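Local structure of galactan 1,3-beta-galactosidase (Phanerochaete chrysosporium, 7BYS) at residues I231-N243 and Q383-V395. The protein probably hydrolyses beta-1,3-galactan as an exo-acting glycosidase of family 43 and carries a carbohydrate-binding module. Sequence-based numbering, arbitrary orientation.
Sequences IAPSATRTWYSQN and QPDSGGGNVVISV
D385 OD2 is gripped by three donors: R237 NH2 in a nearly straight salt-bridge bond (3.0 Å, 164°), in the guanidinium plane but from above the carboxylate plane, R237 NH1 weakly at 3.5 Å, and a water. D385 OD1 accepts from Y240 OH at 2.9 Å on its syn side, the ring turned 71° from the carboxylate. Tyrosine suits this place: with Y240 CG anti to the backbone N (chi1 -158°), the ring reaches over to the D385 loop, and CE2 packs on P384 CB (3.5 Å). With D385 replaced by an alanine, R237 would probably lose this counter-charge and the Y240 hydroxyl this acceptor. G387 CA lies over one guanidinium face; its backbone angles alone call for glycine, and a CB would also press on R237 NE and A235 O. Branched I393 sets CD1 against Y240 CB (4.1 Å) and CG2 against W239 CE3, while V391 CG2 meets A235 CB. The contact joins the catalytic domain to the CBM6-family module: the short, weakly bonded left-handed helical turn 237-240 and the preceding 3-10 segment 234-236 pack on the 384-391 loop and the start of edge strand 392-402, whose I393 also touches F359 of strand 352-360.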
loop_
_atom_site.group_PDB
_atom_site.type_symbol
_atom_site.label_atom_id
_atom_site.label_comp_id
_atom_site.label_asym_id
_atom_site.label_seq_id
_atom_site.Cartn_x
_atom_site.Cartn_y
_atom_site.Cartn_z
ATOM N N ILE A 231 9.663 5.173 9.049
ATOM C CA ILE A 231 9.421 5.922 7.816
ATOM C C ILE A 231 8.231 6.872 7.921
ATOM O O ILE A 231 8.028 7.686 7.009
ATOM C CB ILE A 231 9.252 5.013 6.576
ATOM C CG1 ILE A 231 8.024 4.092 6.692
ATOM C CG2 ILE A 231 10.534 4.220 6.312
ATOM C CD1 ILE A 231 7.727 3.298 5.389
ATOM N N ALA A 232 7.448 6.800 8.994
ATOM C CA ALA A 232 6.233 7.587 9.153
ATOM C C ALA A 232 5.994 7.780 10.643
ATOM O O ALA A 232 6.610 7.094 11.467
ATOM C CB ALA A 232 5.037 6.884 8.491
ATOM N N PRO A 233 5.117 8.715 11.028
ATOM C CA PRO A 233 4.815 8.882 12.461
ATOM C C PRO A 233 4.291 7.578 13.048
ATOM O O PRO A 233 3.373 6.969 12.504
ATOM C CB PRO A 233 3.736 9.975 12.470
ATOM C CG PRO A 233 3.929 10.706 11.177
ATOM C CD PRO A 233 4.359 9.665 10.191
ATOM N N SER A 234 4.897 7.132 14.152
ATOM C CA SER A 234 4.620 5.782 14.636
ATOM C C SER A 234 3.147 5.579 14.965
ATOM O O SER A 234 2.597 4.504 14.699
ATOM C CB SER A 234 5.517 5.417 15.825
ATOM O OG SER A 234 5.569 6.448 16.779
ATOM N N ALA A 235 2.483 6.596 15.531
ATOM C CA ALA A 235 1.096 6.410 15.940
ATOM C C ALA A 235 0.192 6.086 14.755
ATOM O O ALA A 235 -0.843 5.433 14.925
ATOM C CB ALA A 235 0.588 7.643 16.695
ATOM N N THR A 236 0.569 6.519 13.550
ATOM C CA THR A 236 -0.291 6.294 12.391
ATOM C C THR A 236 -0.182 4.890 11.815
ATOM O O THR A 236 -0.960 4.559 10.918
ATOM C CB THR A 236 -0.007 7.286 11.250
ATOM O OG1 THR A 236 1.246 6.980 10.633
ATOM C CG2 THR A 236 -0.013 8.733 11.736
ATOM N N ARG A 237 0.774 4.082 12.274
ATOM C CA ARG A 237 0.959 2.725 11.765
ATOM C C ARG A 237 1.150 2.748 10.247
ATOM O O ARG A 237 0.426 2.103 9.484
ATOM C CB ARG A 237 -0.191 1.812 12.191
ATOM C CG ARG A 237 -0.506 1.908 13.683
ATOM C CD ARG A 237 -1.710 1.070 14.083
ATOM N NE ARG A 237 -2.921 1.553 13.427
ATOM C CZ ARG A 237 -4.065 0.881 13.372
ATOM N NH1 ARG A 237 -4.176 -0.321 13.933
ATOM N NH2 ARG A 237 -5.101 1.403 12.721
ATOM N N THR A 238 2.157 3.523 9.829
ATOM C CA THR A 238 2.466 3.739 8.416
ATOM C C THR A 238 1.264 4.310 7.675
ATOM O O THR A 238 0.954 3.915 6.549
ATOM C CB THR A 238 3.034 2.494 7.725
ATOM O OG1 THR A 238 3.856 1.769 8.645
ATOM C CG2 THR A 238 3.920 2.896 6.551
ATOM N N TRP A 239 0.593 5.276 8.304
ATOM C CA TRP A 239 -0.620 5.849 7.722
ATOM C C TRP A 239 -1.607 4.744 7.353
ATOM O O TRP A 239 -2.242 4.765 6.294
ATOM C CB TRP A 239 -0.290 6.759 6.530
ATOM C CG TRP A 239 0.518 7.963 6.936
ATOM C CD1 TRP A 239 1.844 8.177 6.704
ATOM C CD2 TRP A 239 0.054 9.090 7.693
ATOM N NE1 TRP A 239 2.228 9.377 7.246
ATOM C CE2 TRP A 239 1.147 9.966 7.847
ATOM C CE3 TRP A 239 -1.189 9.460 8.220
ATOM C CZ2 TRP A 239 1.047 11.182 8.532
ATOM C CZ3 TRP A 239 -1.292 10.676 8.893
ATOM C CH2 TRP A 239 -0.181 11.521 9.037
ATOM N N TYR A 240 -1.728 3.766 8.253
ATOM C CA TYR A 240 -2.534 2.556 8.061
ATOM C C TYR A 240 -2.197 1.847 6.741
ATOM O O TYR A 240 -2.964 1.850 5.770
ATOM C CB TYR A 240 -4.032 2.851 8.199
ATOM C CG TYR A 240 -4.879 1.643 8.536
ATOM C CD1 TYR A 240 -4.582 0.367 8.051
ATOM C CD2 TYR A 240 -5.992 1.786 9.352
ATOM C CE1 TYR A 240 -5.387 -0.738 8.384
ATOM C CE2 TYR A 240 -6.772 0.721 9.685
ATOM C CZ TYR A 240 -6.487 -0.526 9.206
ATOM O OH TYR A 240 -7.302 -1.555 9.578
ATOM N N SER A 241 -1.028 1.207 6.737
ATOM C CA SER A 241 -0.604 0.457 5.561
ATOM C C SER A 241 0.524 -0.482 5.949
ATOM O O SER A 241 1.030 -0.460 7.077
ATOM C CB SER A 241 -0.203 1.395 4.415
ATOM O OG SER A 241 1.079 1.957 4.642
ATOM N N GLN A 242 0.908 -1.315 4.985
ATOM C CA GLN A 242 2.018 -2.246 5.126
ATOM C C GLN A 242 2.779 -2.262 3.813
ATOM O O GLN A 242 2.168 -2.345 2.741
ATOM C CB GLN A 242 1.521 -3.659 5.432
ATOM C CG GLN A 242 2.659 -4.634 5.711
ATOM C CD GLN A 242 2.178 -6.039 5.979
ATOM O OE1 GLN A 242 1.150 -6.466 5.462
ATOM N NE2 GLN A 242 2.921 -6.770 6.809
ATOM N N ASN A 243 4.108 -2.187 3.904
ATOM C CA ASN A 243 4.957 -2.131 2.721
ATOM C C ASN A 243 4.642 -3.265 1.753
ATOM O O ASN A 243 4.361 -4.397 2.161
ATOM C CB ASN A 243 6.416 -2.247 3.157
ATOM C CG ASN A 243 7.374 -1.886 2.051
ATOM O OD1 ASN A 243 7.229 -0.848 1.414
ATOM N ND2 ASN A 243 8.369 -2.728 1.823
ATOM N N GLN A 383 -14.435 4.602 7.218
ATOM C CA GLN A 383 -13.468 5.188 8.145
ATOM C C GLN A 383 -12.774 4.064 8.903
ATOM O O GLN A 383 -13.279 3.580 9.934
ATOM C CB GLN A 383 -14.150 6.179 9.089
ATOM C CG GLN A 383 -14.724 7.363 8.337
ATOM C CD GLN A 383 -15.507 8.295 9.237
ATOM O OE1 GLN A 383 -16.437 7.872 9.918
ATOM N NE2 GLN A 383 -15.109 9.557 9.274
ATOM N N PRO A 384 -11.603 3.625 8.437
ATOM C CA PRO A 384 -10.875 2.565 9.141
ATOM C C PRO A 384 -10.582 2.951 10.584
ATOM O O PRO A 384 -10.534 4.134 10.949
ATOM C CB PRO A 384 -9.569 2.436 8.340
ATOM C CG PRO A 384 -9.896 2.964 6.969
ATOM C CD PRO A 384 -10.932 4.054 7.194
ATOM N N ASP A 385 -10.364 1.927 11.417
ATOM C CA ASP A 385 -9.797 2.171 12.737
ATOM C C ASP A 385 -8.503 2.957 12.572
ATOM O O ASP A 385 -7.686 2.647 11.704
ATOM C CB ASP A 385 -9.521 0.842 13.444
ATOM C CG ASP A 385 -8.661 -0.109 12.620
ATOM O OD1 ASP A 385 -9.121 -0.577 11.561
ATOM O OD2 ASP A 385 -7.519 -0.394 13.045
ATOM N N SER A 386 -8.329 4.005 13.358
ATOM C CA SER A 386 -7.167 4.861 13.176
ATOM C C SER A 386 -6.011 4.545 14.117
ATOM O O SER A 386 -4.917 5.087 13.927
ATOM C CB SER A 386 -7.571 6.332 13.272
ATOM O OG SER A 386 -7.863 6.643 14.625
ATOM N N GLY A 387 -6.211 3.670 15.102
ATOM C CA GLY A 387 -5.195 3.313 16.072
ATOM C C GLY A 387 -5.496 3.810 17.471
ATOM O O GLY A 387 -4.940 3.275 18.441
ATOM N N GLY A 388 -6.351 4.815 17.597
ATOM C CA GLY A 388 -6.726 5.346 18.890
ATOM C C GLY A 388 -7.608 6.562 18.692
ATOM O O GLY A 388 -7.629 7.177 17.621
ATOM N N GLY A 389 -8.347 6.898 19.749
ATOM C CA GLY A 389 -9.208 8.062 19.712
ATOM C C GLY A 389 -8.475 9.380 19.568
ATOM O O GLY A 389 -9.108 10.394 19.258
ATOM N N ASN A 390 -7.155 9.382 19.771
ATOM C CA ASN A 390 -6.336 10.575 19.610
ATOM C C ASN A 390 -5.381 10.477 18.423
ATOM O O ASN A 390 -4.427 11.246 18.346
ATOM C CB ASN A 390 -5.565 10.857 20.903
ATOM C CG ASN A 390 -5.093 12.297 21.015
ATOM O OD1 ASN A 390 -5.781 13.227 20.598
ATOM N ND2 ASN A 390 -3.906 12.481 21.589
ATOM N N VAL A 391 -5.625 9.554 17.496
ATOM C CA VAL A 391 -4.774 9.357 16.324
ATOM C C VAL A 391 -5.621 9.633 15.091
ATOM O O VAL A 391 -6.644 8.973 14.878
ATOM C CB VAL A 391 -4.219 7.926 16.274
ATOM C CG1 VAL A 391 -3.331 7.749 15.049
ATOM C CG2 VAL A 391 -3.467 7.597 17.563
ATOM N N VAL A 392 -5.172 10.565 14.257
ATOM C CA VAL A 392 -5.915 11.004 13.077
ATOM C C VAL A 392 -5.244 10.436 11.831
ATOM O O VAL A 392 -4.012 10.490 11.695
ATOM C CB VAL A 392 -6.000 12.538 13.027
ATOM C CG1 VAL A 392 -6.546 13.023 11.668
ATOM C CG2 VAL A 392 -6.866 13.028 14.183
ATOM N N ILE A 393 -6.048 9.854 10.940
ATOM C CA ILE A 393 -5.635 9.554 9.577
ATOM C C ILE A 393 -6.666 10.157 8.634
ATOM O O ILE A 393 -7.676 10.697 9.072
ATOM C CB ILE A 393 -5.440 8.045 9.325
ATOM C CG1 ILE A 393 -6.758 7.288 9.507
ATOM C CG2 ILE A 393 -4.314 7.470 10.217
ATOM C CD1 ILE A 393 -6.719 5.823 9.059
ATOM N N SER A 394 -6.417 10.063 7.331
ATOM C CA SER A 394 -7.349 10.628 6.364
ATOM C C SER A 394 -7.760 9.598 5.324
ATOM O O SER A 394 -6.983 8.708 4.967
ATOM C CB SER A 394 -6.776 11.880 5.684
ATOM O OG SER A 394 -5.702 11.524 4.821
ATOM N N VAL A 395 -8.989 9.748 4.833
ATOM C CA VAL A 395 -9.474 8.972 3.694
ATOM C C VAL A 395 -10.094 9.917 2.676
ATOM O O VAL A 395 -10.656 10.955 3.060
ATOM C CB VAL A 395 -10.482 7.884 4.107
ATOM C CG1 VAL A 395 -9.816 6.809 4.952
ATOM C CG2 VAL A 395 -11.686 8.495 4.829
HETATM O O HOH W 1 -3.590 3.913 11.749
HETATM O O HOH W 2 -6.213 -2.667 12.676
#